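Local coordinates for translation initiation factor eIF2b-like protein (Chaetomium thermophilum, PDB 4ZEM) that is the beta subunit of eIF2B, the decameric translation initiation factor that probably promotes GDP-GTP exchange on eIF2, at residues A[52-57]-A[166-171]; A[172-177]-A[306-311]; A[187-192]-A[215-220]; A[193-198]-A[265-270]. One frame throughout, in Å; residues are numbered along the deposited sequence.

In the fold
From the N terminus, helix 43-59 first meets helix 154-182 in interaction 1, closing a long loop, about half of it helical, within the N-terminal helical part of the chain. Helix 154-182 then runs straight on into interaction 2, where its later turns meet the loop that follows strand 301-304; this closure joins the helical part to the Rossmann-like part and encloses both remaining contacts. Those two cross, their segments alternating along the chain: interaction 3 sets 187-192 against the start of strand 218-222, and interaction 4 pairs strand 194-198 with strand 267-271. Their centres lie about 9 Å apart, and both reach the same sheet, whereas the centres of interactions 1 and 3 are about 38 Å apart.

Interaction 1: A[52-57]-A[166-171]; sequences LLRQVV and GIEEIL
Ile-167 and Arg-54 hold the middle of a contact between two antiparallel helices, whose short axes run at 178° to each other and approach to 9.9 Å. The apolar part comes from the two branches of Ile-167. Its CG2 lies 3.7 Å from Arg-54 CB, while CD1, at the end of the longer branch, reaches Arg-54 CA at 3.7 Å. The same CD1 meets Val-57 CG2 at 3.8 Å, the two side chains sliding past each other in opposite directions. Val-96 and Leu-99 of helix 88-104 also touch Ile-167, which places this side chain in the interior of the helical part.

The polar part is weaker. With CG anti to the backbone N (chi1 -170°) and the chain extended to NE, Arg-54 carries its guanidinium out past Ile-167 to Glu-168. Its NH2 forms a long salt bridge of 3.8 Å with Glu-168 OE1, the guanidinium and carboxylate planes being 53° apart. The Asp-165 carboxylate lies near the same OE1, a crowding of like charge that Arg-54 may partly offset.

No hydrogen bond joins the two segments. The chemistry therefore implies an interface held mainly by aliphatic packing, with a charge pair at its margin that is likely to add modest electrostatic attraction.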
loop_
_atom_site.group_PDB
_atom_site.type_symbol
_atom_site.label_atom_id
_atom_site.label_comp_id
_atom_site.label_asym_id
_atom_site.label_seq_id
_atom_site.Cartn_x
_atom_site.Cartn_y
_atom_site.Cartn_z
ATOM N N LEU A 52 -5.443 13.611 2.228
ATOM C CA LEU A 52 -4.795 14.912 2.101
ATOM C C LEU A 52 -4.782 15.347 0.632
ATOM O O LEU A 52 -5.045 16.511 0.322
ATOM C CB LEU A 52 -3.373 14.867 2.679
ATOM C CG LEU A 52 -2.566 16.169 2.821
ATOM C CD1 LEU A 52 -1.922 16.637 1.509
ATOM C CD2 LEU A 52 -3.422 17.269 3.441
ATOM N N LEU A 53 -4.466 14.412 -0.264
ATOM C CA LEU A 53 -4.428 14.708 -1.694
ATOM C C LEU A 53 -5.816 15.085 -2.206
ATOM O O LEU A 53 -5.953 15.941 -3.082
ATOM C CB LEU A 53 -3.869 13.522 -2.480
ATOM C CG LEU A 53 -2.373 13.268 -2.272
ATOM C CD1 LEU A 53 -1.864 12.216 -3.249
ATOM C CD2 LEU A 53 -1.576 14.568 -2.398
ATOM N N ARG A 54 -6.843 14.457 -1.642
ATOM C CA ARG A 54 -8.218 14.799 -1.982
ATOM C C ARG A 54 -8.524 16.253 -1.620
ATOM O O ARG A 54 -9.213 16.962 -2.359
ATOM C CB ARG A 54 -9.197 13.873 -1.271
ATOM C CG ARG A 54 -10.629 14.007 -1.756
ATOM C CD ARG A 54 -11.549 13.056 -1.018
ATOM N NE ARG A 54 -12.944 13.265 -1.381
ATOM C CZ ARG A 54 -13.788 14.022 -0.688
ATOM N NH1 ARG A 54 -13.378 14.639 0.412
ATOM N NH2 ARG A 54 -15.043 14.155 -1.095
ATOM N N GLN A 55 -7.994 16.691 -0.485
ATOM C CA GLN A 55 -8.210 18.052 -0.022
ATOM C C GLN A 55 -7.403 19.039 -0.864
ATOM O O GLN A 55 -7.813 20.183 -1.062
ATOM C CB GLN A 55 -7.810 18.180 1.448
ATOM C CG GLN A 55 -8.848 17.671 2.420
ATOM C CD GLN A 55 -10.190 18.357 2.273
ATOM O OE1 GLN A 55 -10.266 19.572 2.093
ATOM N NE2 GLN A 55 -11.262 17.574 2.352
ATOM N N VAL A 56 -6.261 18.581 -1.370
ATOM C CA VAL A 56 -5.461 19.373 -2.297
ATOM C C VAL A 56 -6.234 19.611 -3.591
ATOM O O VAL A 56 -6.280 20.727 -4.099
ATOM C CB VAL A 56 -4.114 18.683 -2.603
ATOM C CG1 VAL A 56 -3.395 19.370 -3.747
ATOM C CG2 VAL A 56 -3.244 18.656 -1.360
ATOM N N VAL A 57 -6.862 18.560 -4.108
ATOM C CA VAL A 57 -7.682 18.676 -5.309
ATOM C C VAL A 57 -8.836 19.643 -5.053
ATOM O O VAL A 57 -9.158 20.479 -5.894
ATOM C CB VAL A 57 -8.229 17.307 -5.767
ATOM C CG1 VAL A 57 -9.210 17.481 -6.918
ATOM C CG2 VAL A 57 -7.082 16.396 -6.177
ATOM N N GLY A 166 -12.799 9.735 -7.499
ATOM C CA GLY A 166 -11.830 8.695 -7.803
ATOM C C GLY A 166 -10.880 8.468 -6.644
ATOM O O GLY A 166 -10.475 7.328 -6.366
ATOM N N ILE A 167 -10.513 9.557 -5.970
ATOM C CA ILE A 167 -9.646 9.475 -4.801
ATOM C C ILE A 167 -10.344 8.760 -3.643
ATOM O O ILE A 167 -9.705 8.025 -2.887
ATOM C CB ILE A 167 -9.172 10.871 -4.355
ATOM C CG1 ILE A 167 -8.345 11.524 -5.467
ATOM C CG2 ILE A 167 -8.324 10.775 -3.095
ATOM C CD1 ILE A 167 -7.682 12.825 -5.051
ATOM N N GLU A 168 -11.653 8.950 -3.514
ATOM C CA GLU A 168 -12.407 8.237 -2.484
ATOM C C GLU A 168 -12.358 6.740 -2.743
ATOM O O GLU A 168 -12.269 5.937 -1.818
ATOM C CB GLU A 168 -13.861 8.703 -2.446
ATOM C CG GLU A 168 -14.192 9.628 -1.298
ATOM C CD GLU A 168 -15.589 10.215 -1.406
ATOM O OE1 GLU A 168 -15.931 10.773 -2.472
ATOM O OE2 GLU A 168 -16.345 10.118 -0.416
ATOM N N GLU A 169 -12.414 6.381 -4.020
ATOM C CA GLU A 169 -12.315 4.995 -4.464
ATOM C C GLU A 169 -10.944 4.396 -4.135
ATOM O O GLU A 169 -10.838 3.239 -3.709
ATOM C CB GLU A 169 -12.615 4.931 -5.962
ATOM C CG GLU A 169 -14.113 4.910 -6.232
ATOM C CD GLU A 169 -14.469 5.256 -7.666
ATOM O OE1 GLU A 169 -13.803 4.739 -8.587
ATOM O OE2 GLU A 169 -15.413 6.055 -7.871
ATOM N N ILE A 170 -9.896 5.186 -4.345
ATOM C CA ILE A 170 -8.548 4.771 -3.981
ATOM C C ILE A 170 -8.478 4.521 -2.483
ATOM O O ILE A 170 -7.893 3.539 -2.031
ATOM C CB ILE A 170 -7.511 5.828 -4.400
ATOM C CG1 ILE A 170 -7.332 5.785 -5.917
ATOM C CG2 ILE A 170 -6.168 5.597 -3.710
ATOM C CD1 ILE A 170 -6.222 6.668 -6.424
ATOM N N LEU A 171 -9.125 5.396 -1.724
ATOM C CA LEU A 171 -9.213 5.259 -0.281
ATOM C C LEU A 171 -9.952 3.968 0.102
ATOM O O LEU A 171 -9.528 3.249 1.014
ATOM C CB LEU A 171 -9.889 6.502 0.301
ATOM C CG LEU A 171 -9.891 6.800 1.806
ATOM C CD1 LEU A 171 -11.076 6.179 2.539
ATOM C CD2 LEU A 171 -8.545 6.457 2.458
#

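Interaction 2: A[172-177]-A[306-311]; sequences DEINQA and GVYKFC
Tyr-308 and Ile-174 bring the backbones of a 3-10 turn and a helix to 6.8 Å between their CA atoms, and the chains come closer still at Ala-177 and Gly-306, 5.7 Å CA to CA. The tyrosine ring carries the packing. Its CG stands between the backbone N and the carbonyl carbon (chi1 73°), and the ring lies against the helix. Over one face comes Ile-174: CG2 makes a CH-pi contact 4.3 Å from the ring centroid and 14° off the normal, and CG1 approaches ring atom CG of Tyr-308 at 4.1 Å. Lys-309 CG lies over the opposite face. Ala-177 CB comes to the ring edge instead, 3.8 Å from Tyr-308 CE2. Ile-92 of helix 88-104 and Ala-46 of helix 43-59 touch both Ile-174 and Tyr-308, so the turn sits where several helices meet.

The polar link is indirect. Water 1 donates to Glu-173 OE2 at 2.9 Å and accepts from Tyr-308 N at 2.9 Å, bridging the carboxylate to the turn. Glu-173 OE1 forms a salt bridge with Arg-95, which ties the carboxylate to helix 88-104.

The chemistry implies a junction between the helical and Rossmann-like parts in which hydrocarbon clasps an aromatic ring, while a water bridge satisfies a backbone N-H that no direct bond across the contact serves.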
loop_
_atom_site.group_PDB
_atom_site.type_symbol
_atom_site.label_atom_id
_atom_site.label_comp_id
_atom_site.label_asym_id
_atom_site.label_seq_id
_atom_site.Cartn_x
_atom_site.Cartn_y
_atom_site.Cartn_z
ATOM N N ASP A 172 -11.034 3.656 -0.609
ATOM C CA ASP A 172 -11.760 2.418 -0.349
ATOM C C ASP A 172 -10.936 1.204 -0.764
ATOM O O ASP A 172 -10.980 0.168 -0.101
ATOM C CB ASP A 172 -13.116 2.418 -1.057
ATOM C CG ASP A 172 -14.110 3.366 -0.405
ATOM O OD1 ASP A 172 -13.814 3.874 0.698
ATOM O OD2 ASP A 172 -15.187 3.604 -0.990
ATOM N N GLU A 173 -10.169 1.340 -1.842
ATOM C CA GLU A 173 -9.288 0.262 -2.274
ATOM C C GLU A 173 -8.261 -0.057 -1.184
ATOM O O GLU A 173 -8.035 -1.219 -0.853
ATOM C CB GLU A 173 -8.591 0.639 -3.589
ATOM C CG GLU A 173 -7.470 -0.303 -4.021
ATOM C CD GLU A 173 -6.742 0.174 -5.276
ATOM O OE1 GLU A 173 -7.310 1.005 -6.019
ATOM O OE2 GLU A 173 -5.597 -0.275 -5.514
ATOM N N ILE A 174 -7.691 0.990 -0.592
ATOM C CA ILE A 174 -6.717 0.856 0.491
ATOM C C ILE A 174 -7.316 0.223 1.744
ATOM O O ILE A 174 -6.732 -0.687 2.328
ATOM C CB ILE A 174 -6.128 2.228 0.854
ATOM C CG1 ILE A 174 -5.343 2.794 -0.337
ATOM C CG2 ILE A 174 -5.243 2.135 2.094
ATOM C CD1 ILE A 174 -4.885 4.240 -0.128
ATOM N N ASN A 175 -8.486 0.704 2.147
ATOM C CA ASN A 175 -9.153 0.196 3.336
ATOM C C ASN A 175 -9.622 -1.252 3.197
ATOM O O ASN A 175 -9.667 -1.988 4.181
ATOM C CB ASN A 175 -10.336 1.089 3.705
ATOM C CG ASN A 175 -9.901 2.427 4.282
ATOM O OD1 ASN A 175 -8.850 2.533 4.914
ATOM N ND2 ASN A 175 -10.709 3.457 4.058
ATOM N N GLN A 176 -10.008 -1.650 1.990
ATOM C CA GLN A 176 -10.535 -2.993 1.793
ATOM C C GLN A 176 -9.484 -4.020 1.379
ATOM O O GLN A 176 -9.804 -5.198 1.235
ATOM C CB GLN A 176 -11.656 -2.965 0.756
ATOM C CG GLN A 176 -12.833 -2.090 1.155
ATOM C CD GLN A 176 -13.877 -1.985 0.066
ATOM O OE1 GLN A 176 -13.839 -2.720 -0.920
ATOM N NE2 GLN A 176 -14.817 -1.060 0.235
ATOM N N ALA A 177 -8.232 -3.594 1.232
ATOM C CA ALA A 177 -7.184 -4.483 0.716
ATOM C C ALA A 177 -6.946 -5.729 1.581
ATOM O O ALA A 177 -6.840 -6.836 1.053
ATOM C CB ALA A 177 -5.877 -3.715 0.545
ATOM N N GLY A 306 -1.029 -5.648 -0.948
ATOM C CA GLY A 306 -2.057 -4.979 -1.720
ATOM C C GLY A 306 -1.382 -4.208 -2.836
ATOM O O GLY A 306 -0.218 -3.822 -2.707
ATOM N N VAL A 307 -2.104 -4.000 -3.932
ATOM C CA VAL A 307 -1.561 -3.339 -5.117
ATOM C C VAL A 307 -1.077 -1.913 -4.824
ATOM O O VAL A 307 -0.128 -1.434 -5.446
ATOM C CB VAL A 307 -2.615 -3.330 -6.256
ATOM C CG1 VAL A 307 -2.144 -2.536 -7.457
ATOM C CG2 VAL A 307 -2.944 -4.760 -6.658
ATOM N N TYR A 308 -1.707 -1.245 -3.863
ATOM C CA TYR A 308 -1.274 0.099 -3.493
ATOM C C TYR A 308 0.156 0.103 -2.931
ATOM O O TYR A 308 0.802 1.146 -2.876
ATOM C CB TYR A 308 -2.251 0.749 -2.498
ATOM C CG TYR A 308 -2.223 0.217 -1.087
ATOM C CD1 TYR A 308 -1.513 0.878 -0.095
ATOM C CD2 TYR A 308 -2.927 -0.934 -0.736
ATOM C CE1 TYR A 308 -1.491 0.409 1.205
ATOM C CE2 TYR A 308 -2.910 -1.415 0.568
ATOM C CZ TYR A 308 -2.190 -0.740 1.531
ATOM O OH TYR A 308 -2.161 -1.210 2.826
ATOM N N LYS A 309 0.643 -1.053 -2.494
ATOM C CA LYS A 309 2.022 -1.143 -2.035
ATOM C C LYS A 309 3.008 -1.486 -3.168
ATOM O O LYS A 309 4.214 -1.594 -2.941
ATOM C CB LYS A 309 2.115 -2.146 -0.883
ATOM C CG LYS A 309 1.187 -1.741 0.251
ATOM C CD LYS A 309 1.777 -1.870 1.638
ATOM C CE LYS A 309 1.481 -3.206 2.270
ATOM N NZ LYS A 309 1.906 -3.201 3.698
ATOM N N PHE A 310 2.496 -1.634 -4.388
ATOM C CA PHE A 310 3.351 -1.856 -5.559
ATOM C C PHE A 310 4.098 -0.584 -5.972
ATOM O O PHE A 310 3.485 0.352 -6.490
ATOM C CB PHE A 310 2.529 -2.347 -6.751
ATOM C CG PHE A 310 2.232 -3.820 -6.732
ATOM C CD1 PHE A 310 1.877 -4.464 -5.557
ATOM C CD2 PHE A 310 2.307 -4.565 -7.899
ATOM C CE1 PHE A 310 1.600 -5.825 -5.545
ATOM C CE2 PHE A 310 2.034 -5.922 -7.893
ATOM C CZ PHE A 310 1.682 -6.554 -6.712
ATOM N N CYS A 311 5.415 -0.552 -5.771
ATOM C CA CYS A 311 6.203 0.606 -6.187
ATOM C C CYS A 311 6.642 0.422 -7.635
ATOM O O CYS A 311 7.227 -0.604 -7.976
ATOM C CB CYS A 311 7.432 0.785 -5.291
ATOM S SG CYS A 311 7.078 1.168 -3.566
HETATM O O HOH W 1 -4.503 -1.954 -3.445
#

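Interaction 3: A[187-192]-A[215-220]; sequences IQIHPG and RRFTVI
Arg-215 NE donates to Ile-189 O at 2.7 Å. The bond is bent, 140° at the hydrogen, yet the acceptor lies near the guanidinium plane and the donor lies in the plane of the carbonyl. A straighter backbone bond follows, from Gly-192 N to Arg-216 O, 2.8 Å and 177° at the hydrogen. Beside it, the CA of Pro-191 makes a CA-H...O contact with the same oxygen. The bend of the Arg-215 chain at chi2 (-87°) sets its CD beside Pro-191 CD, 3.7 Å away, the two side chains crossing obliquely. An alanine in place of Arg-215 would probably leave Ile-189 O without this donor and open a gap beside the proline ring.

These residues lie at the N-terminal ends of two neighbouring parallel strands of the Rossmann-like sheet: 187-192 leads into strand 194-198, helix 202-214 follows, and 215-220 enters strand 218-222, a beta-alpha-beta crossover whose two entrances meet here.

Further in, Ile-189 CG2 sits over one face of the Phe-217 ring, 3.9 Å from the centroid and not far off the ring normal, in a CH-pi contact. It is offset toward the CG side of the ring, with Phe-217 CG at 3.8 Å. Helix 202-214 adds to this packing: Phe-207 touches Ile-189, and Ala-211 touches Phe-217.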
loop_
_atom_site.group_PDB
_atom_site.type_symbol
_atom_site.label_atom_id
_atom_site.label_comp_id
_atom_site.label_asym_id
_atom_site.label_seq_id
_atom_site.Cartn_x
_atom_site.Cartn_y
_atom_site.Cartn_z
ATOM N N ILE A 187 -7.936 -20.754 -0.363
ATOM C CA ILE A 187 -7.173 -21.228 -1.512
ATOM C C ILE A 187 -5.700 -21.476 -1.162
ATOM O O ILE A 187 -5.100 -22.442 -1.626
ATOM C CB ILE A 187 -7.277 -20.234 -2.690
ATOM C CG1 ILE A 187 -8.709 -20.217 -3.221
ATOM C CG2 ILE A 187 -6.321 -20.607 -3.812
ATOM C CD1 ILE A 187 -8.939 -19.214 -4.317
ATOM N N GLN A 188 -5.118 -20.584 -0.365
ATOM C CA GLN A 188 -3.712 -20.702 0.019
ATOM C C GLN A 188 -3.427 -21.705 1.133
ATOM O O GLN A 188 -2.409 -22.398 1.080
ATOM C CB GLN A 188 -3.163 -19.332 0.420
ATOM C CG GLN A 188 -2.731 -18.501 -0.770
ATOM C CD GLN A 188 -1.662 -19.203 -1.581
ATOM O OE1 GLN A 188 -0.639 -19.619 -1.040
ATOM N NE2 GLN A 188 -1.899 -19.352 -2.883
ATOM N N ILE A 189 -4.303 -21.776 2.133
ATOM C CA ILE A 189 -4.117 -22.702 3.253
ATOM C C ILE A 189 -5.045 -23.911 3.216
ATOM O O ILE A 189 -6.259 -23.776 3.058
ATOM C CB ILE A 189 -4.295 -22.004 4.609
ATOM C CG1 ILE A 189 -3.145 -21.035 4.836
ATOM C CG2 ILE A 189 -4.275 -23.007 5.750
ATOM C CD1 ILE A 189 -3.570 -19.649 4.798
ATOM N N HIS A 190 -4.456 -25.088 3.395
ATOM C CA HIS A 190 -5.196 -26.342 3.356
ATOM C C HIS A 190 -5.267 -26.975 4.742
ATOM O O HIS A 190 -4.471 -26.636 5.620
ATOM C CB HIS A 190 -4.548 -27.285 2.335
ATOM C CG HIS A 190 -4.281 -26.630 1.018
ATOM N ND1 HIS A 190 -3.006 -26.370 0.559
ATOM C CD2 HIS A 190 -5.125 -26.141 0.077
ATOM C CE1 HIS A 190 -3.078 -25.768 -0.615
ATOM N NE2 HIS A 190 -4.353 -25.617 -0.929
ATOM N N PRO A 191 -6.235 -27.883 4.954
ATOM C CA PRO A 191 -6.359 -28.544 6.259
ATOM C C PRO A 191 -5.063 -29.219 6.699
ATOM O O PRO A 191 -4.416 -29.893 5.896
ATOM C CB PRO A 191 -7.461 -29.580 6.012
ATOM C CG PRO A 191 -8.319 -28.928 4.964
ATOM C CD PRO A 191 -7.330 -28.267 4.042
ATOM N N GLY A 192 -4.692 -29.015 7.962
ATOM C CA GLY A 192 -3.494 -29.611 8.525
ATOM C C GLY A 192 -2.196 -28.900 8.168
ATOM O O GLY A 192 -1.112 -29.353 8.539
ATOM N N ARG A 215 -10.639 -23.167 7.920
ATOM C CA ARG A 215 -9.633 -24.221 7.866
ATOM C C ARG A 215 -9.129 -24.578 9.253
ATOM O O ARG A 215 -9.080 -23.730 10.148
ATOM C CB ARG A 215 -8.442 -23.794 6.992
ATOM C CG ARG A 215 -8.758 -23.624 5.526
ATOM C CD ARG A 215 -8.613 -24.940 4.822
ATOM N NE ARG A 215 -8.737 -24.805 3.378
ATOM C CZ ARG A 215 -9.881 -24.933 2.722
ATOM N NH1 ARG A 215 -10.994 -25.207 3.384
ATOM N NH2 ARG A 215 -9.907 -24.801 1.403
ATOM N N ARG A 216 -8.720 -25.830 9.416
ATOM C CA ARG A 216 -8.094 -26.264 10.653
ATOM C C ARG A 216 -6.606 -26.456 10.367
ATOM O O ARG A 216 -6.237 -27.306 9.558
ATOM C CB ARG A 216 -8.735 -27.558 11.160
ATOM C CG ARG A 216 -8.268 -28.019 12.530
ATOM C CD ARG A 216 -8.055 -29.529 12.570
ATOM N NE ARG A 216 -7.043 -29.965 11.607
ATOM C CZ ARG A 216 -7.209 -30.937 10.718
ATOM N NH1 ARG A 216 -8.363 -31.586 10.641
ATOM N NH2 ARG A 216 -6.217 -31.255 9.898
ATOM N N PHE A 217 -5.750 -25.676 11.023
ATOM C CA PHE A 217 -4.318 -25.729 10.737
ATOM C C PHE A 217 -3.484 -25.176 11.890
ATOM O O PHE A 217 -4.010 -24.845 12.955
ATOM C CB PHE A 217 -3.989 -24.972 9.436
ATOM C CG PHE A 217 -4.266 -23.490 9.492
ATOM C CD1 PHE A 217 -5.571 -23.007 9.462
ATOM C CD2 PHE A 217 -3.218 -22.573 9.501
ATOM C CE1 PHE A 217 -5.826 -21.637 9.500
ATOM C CE2 PHE A 217 -3.472 -21.203 9.527
ATOM C CZ PHE A 217 -4.782 -20.738 9.534
ATOM N N THR A 218 -2.171 -25.141 11.686
ATOM C CA THR A 218 -1.236 -24.686 12.705
ATOM C C THR A 218 -0.422 -23.487 12.231
ATOM O O THR A 218 0.104 -23.481 11.117
ATOM C CB THR A 218 -0.282 -25.837 13.118
ATOM O OG1 THR A 218 -1.054 -26.936 13.621
ATOM C CG2 THR A 218 0.695 -25.389 14.186
ATOM N N VAL A 219 -0.292 -22.485 13.091
ATOM C CA VAL A 219 0.506 -21.313 12.765
ATOM C C VAL A 219 1.755 -21.249 13.637
ATOM O O VAL A 219 1.678 -21.315 14.865
ATOM C CB VAL A 219 -0.317 -20.019 12.931
ATOM C CG1 VAL A 219 0.550 -18.786 12.737
ATOM C CG2 VAL A 219 -1.461 -20.013 11.953
ATOM N N ILE A 220 2.906 -21.111 12.989
ATOM C CA ILE A 220 4.170 -20.983 13.695
ATOM C C ILE A 220 4.641 -19.533 13.608
ATOM O O ILE A 220 4.790 -18.978 12.515
ATOM C CB ILE A 220 5.251 -21.919 13.121
ATOM C CG1 ILE A 220 4.800 -23.384 13.179
ATOM C CG2 ILE A 220 6.566 -21.736 13.864
ATOM C CD1 ILE A 220 4.085 -23.861 11.927
#

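Interaction 4: A[193-198]-A[265-270]; sequences DYVLAY and VNKVIF
Lys-267 NZ forms a salt bridge with Asp-193 OD2 at 2.9 Å, meeting the oxygen on its syn side but 27° out of the carboxylate plane. Next to it, Tyr-194 N donates to Asn-266 OD1 at 2.6 Å, in the amide plane and on a lone pair, while Asn-266 N returns a bond to Tyr-194 O. Parallel pairing then takes over: Leu-196 N donates to Lys-267 O at 2.8 Å, and Leu-196 O accepts from Ile-269 N at 2.9 Å. The bond from Tyr-198 N to Ile-269 O is weak, but water 2 joins Tyr-198 O to that same Ile-269 O.

Strands 194-198 and 267-271 are the adjacent central pair of a Rossmann-like sheet, where the chain order reverses; their short axes cross at -30°. On one face Leu-196 and Val-268 lie side by side, pointing the same way, with Leu-196 CD1 3.6 Å from Val-268 CG1. On the other, Val-195 CG1 meets Ile-269 CD1 at 3.7 Å. The Tyr-198 and Phe-270 rings lie obliquely, their planes 58° apart.

Second partners position the charged pair: Gln-188 O accepts from Lys-267 NZ, and His-190 N donates to Asp-193 OD2. An alanine at Asp-193 would probably leave the lysine ammonium without its countercharge and His-190 N without its acceptor.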
loop_
_atom_site.group_PDB
_atom_site.type_symbol
_atom_site.label_atom_id
_atom_site.label_comp_id
_atom_site.label_asym_id
_atom_site.label_seq_id
_atom_site.Cartn_x
_atom_site.Cartn_y
_atom_site.Cartn_z
ATOM N N ASP A 193 -2.297 -27.777 7.465
ATOM C CA ASP A 193 -1.104 -27.037 7.061
ATOM C C ASP A 193 -0.321 -26.539 8.268
ATOM O O ASP A 193 -0.894 -26.133 9.285
ATOM C CB ASP A 193 -1.474 -25.836 6.183
ATOM C CG ASP A 193 -1.324 -26.116 4.703
ATOM O OD1 ASP A 193 -1.007 -27.267 4.332
ATOM O OD2 ASP A 193 -1.539 -25.173 3.909
ATOM N N TYR A 194 0.998 -26.562 8.134
ATOM C CA TYR A 194 1.882 -25.928 9.098
ATOM C C TYR A 194 2.397 -24.658 8.444
ATOM O O TYR A 194 3.214 -24.711 7.519
ATOM C CB TYR A 194 3.016 -26.870 9.477
ATOM C CG TYR A 194 2.762 -27.619 10.756
ATOM C CD1 TYR A 194 3.655 -27.551 11.821
ATOM C CD2 TYR A 194 1.648 -28.441 10.882
ATOM C CE1 TYR A 194 3.428 -28.267 12.988
ATOM C CE2 TYR A 194 1.397 -29.140 12.052
ATOM C CZ TYR A 194 2.289 -29.055 13.097
ATOM O OH TYR A 194 2.035 -29.767 14.243
ATOM N N VAL A 195 1.911 -23.520 8.927
ATOM C CA VAL A 195 2.188 -22.240 8.288
ATOM C C VAL A 195 3.121 -21.401 9.137
ATOM O O VAL A 195 2.795 -21.027 10.266
ATOM C CB VAL A 195 0.879 -21.448 8.038
ATOM C CG1 VAL A 195 1.174 -20.078 7.452
ATOM C CG2 VAL A 195 -0.054 -22.237 7.134
ATOM N N LEU A 196 4.268 -21.060 8.566
ATOM C CA LEU A 196 5.252 -20.269 9.278
ATOM C C LEU A 196 5.009 -18.797 8.944
ATOM O O LEU A 196 5.120 -18.382 7.791
ATOM C CB LEU A 196 6.670 -20.733 8.909
ATOM C CG LEU A 196 7.948 -20.106 9.494
ATOM C CD1 LEU A 196 8.311 -18.774 8.866
ATOM C CD2 LEU A 196 7.891 -20.004 11.013
ATOM N N ALA A 197 4.649 -18.020 9.958
ATOM C CA ALA A 197 4.412 -16.592 9.773
ATOM C C ALA A 197 5.537 -15.811 10.414
ATOM O O ALA A 197 5.676 -15.799 11.640
ATOM C CB ALA A 197 3.075 -16.181 10.372
ATOM N N TYR A 198 6.323 -15.123 9.593
ATOM C CA TYR A 198 7.485 -14.429 10.119
ATOM C C TYR A 198 7.091 -12.992 10.419
ATOM O O TYR A 198 6.685 -12.261 9.516
ATOM C CB TYR A 198 8.656 -14.485 9.134
ATOM C CG TYR A 198 9.870 -13.733 9.615
ATOM C CD1 TYR A 198 10.858 -14.391 10.342
ATOM C CD2 TYR A 198 10.028 -12.373 9.370
ATOM C CE1 TYR A 198 11.971 -13.723 10.809
ATOM C CE2 TYR A 198 11.146 -11.692 9.834
ATOM C CZ TYR A 198 12.113 -12.378 10.555
ATOM O OH TYR A 198 13.231 -11.728 11.024
ATOM N N VAL A 265 7.606 -27.115 8.289
ATOM C CA VAL A 265 6.475 -26.280 7.850
ATOM C C VAL A 265 6.066 -26.542 6.396
ATOM O O VAL A 265 6.852 -27.044 5.599
ATOM C CB VAL A 265 6.768 -24.766 8.017
ATOM C CG1 VAL A 265 7.501 -24.505 9.327
ATOM C CG2 VAL A 265 7.555 -24.221 6.836
ATOM N N ASN A 266 4.801 -26.283 6.083
ATOM C CA ASN A 266 4.292 -26.415 4.716
ATOM C C ASN A 266 4.553 -25.186 3.844
ATOM O O ASN A 266 4.830 -25.310 2.654
ATOM C CB ASN A 266 2.801 -26.720 4.756
ATOM C CG ASN A 266 2.518 -28.095 5.308
ATOM O OD1 ASN A 266 1.993 -28.235 6.411
ATOM N ND2 ASN A 266 2.863 -29.124 4.541
ATOM N N LYS A 267 4.419 -24.002 4.433
ATOM C CA LYS A 267 4.599 -22.760 3.697
ATOM C C LYS A 267 4.994 -21.623 4.626
ATOM O O LYS A 267 4.743 -21.670 5.830
ATOM C CB LYS A 267 3.326 -22.383 2.935
ATOM C CG LYS A 267 2.078 -22.316 3.795
ATOM C CD LYS A 267 0.835 -22.552 2.955
ATOM C CE LYS A 267 0.907 -23.884 2.233
ATOM N NZ LYS A 267 -0.327 -24.153 1.454
ATOM N N VAL A 268 5.622 -20.608 4.042
ATOM C CA VAL A 268 6.054 -19.415 4.756
ATOM C C VAL A 268 5.334 -18.198 4.199
ATOM O O VAL A 268 5.281 -18.003 2.983
ATOM C CB VAL A 268 7.576 -19.192 4.642
ATOM C CG1 VAL A 268 7.972 -17.933 5.389
ATOM C CG2 VAL A 268 8.346 -20.404 5.176
ATOM N N ILE A 269 4.798 -17.376 5.093
ATOM C CA ILE A 269 4.033 -16.195 4.711
ATOM C C ILE A 269 4.662 -14.925 5.284
ATOM O O ILE A 269 5.001 -14.877 6.462
ATOM C CB ILE A 269 2.563 -16.321 5.163
ATOM C CG1 ILE A 269 1.899 -17.494 4.443
ATOM C CG2 ILE A 269 1.792 -15.049 4.867
ATOM C CD1 ILE A 269 0.441 -17.685 4.791
ATOM N N PHE A 270 4.804 -13.901 4.441
ATOM C CA PHE A 270 5.324 -12.601 4.869
ATOM C C PHE A 270 4.398 -11.464 4.486
ATOM O O PHE A 270 3.718 -11.509 3.459
ATOM C CB PHE A 270 6.670 -12.268 4.199
ATOM C CG PHE A 270 7.781 -13.217 4.492
ATOM C CD1 PHE A 270 8.159 -14.160 3.553
ATOM C CD2 PHE A 270 8.501 -13.123 5.666
ATOM C CE1 PHE A 270 9.203 -15.023 3.800
ATOM C CE2 PHE A 270 9.553 -13.982 5.916
ATOM C CZ PHE A 270 9.902 -14.934 4.985
HETATM O O HOH W 2 4.082 -13.012 8.629
#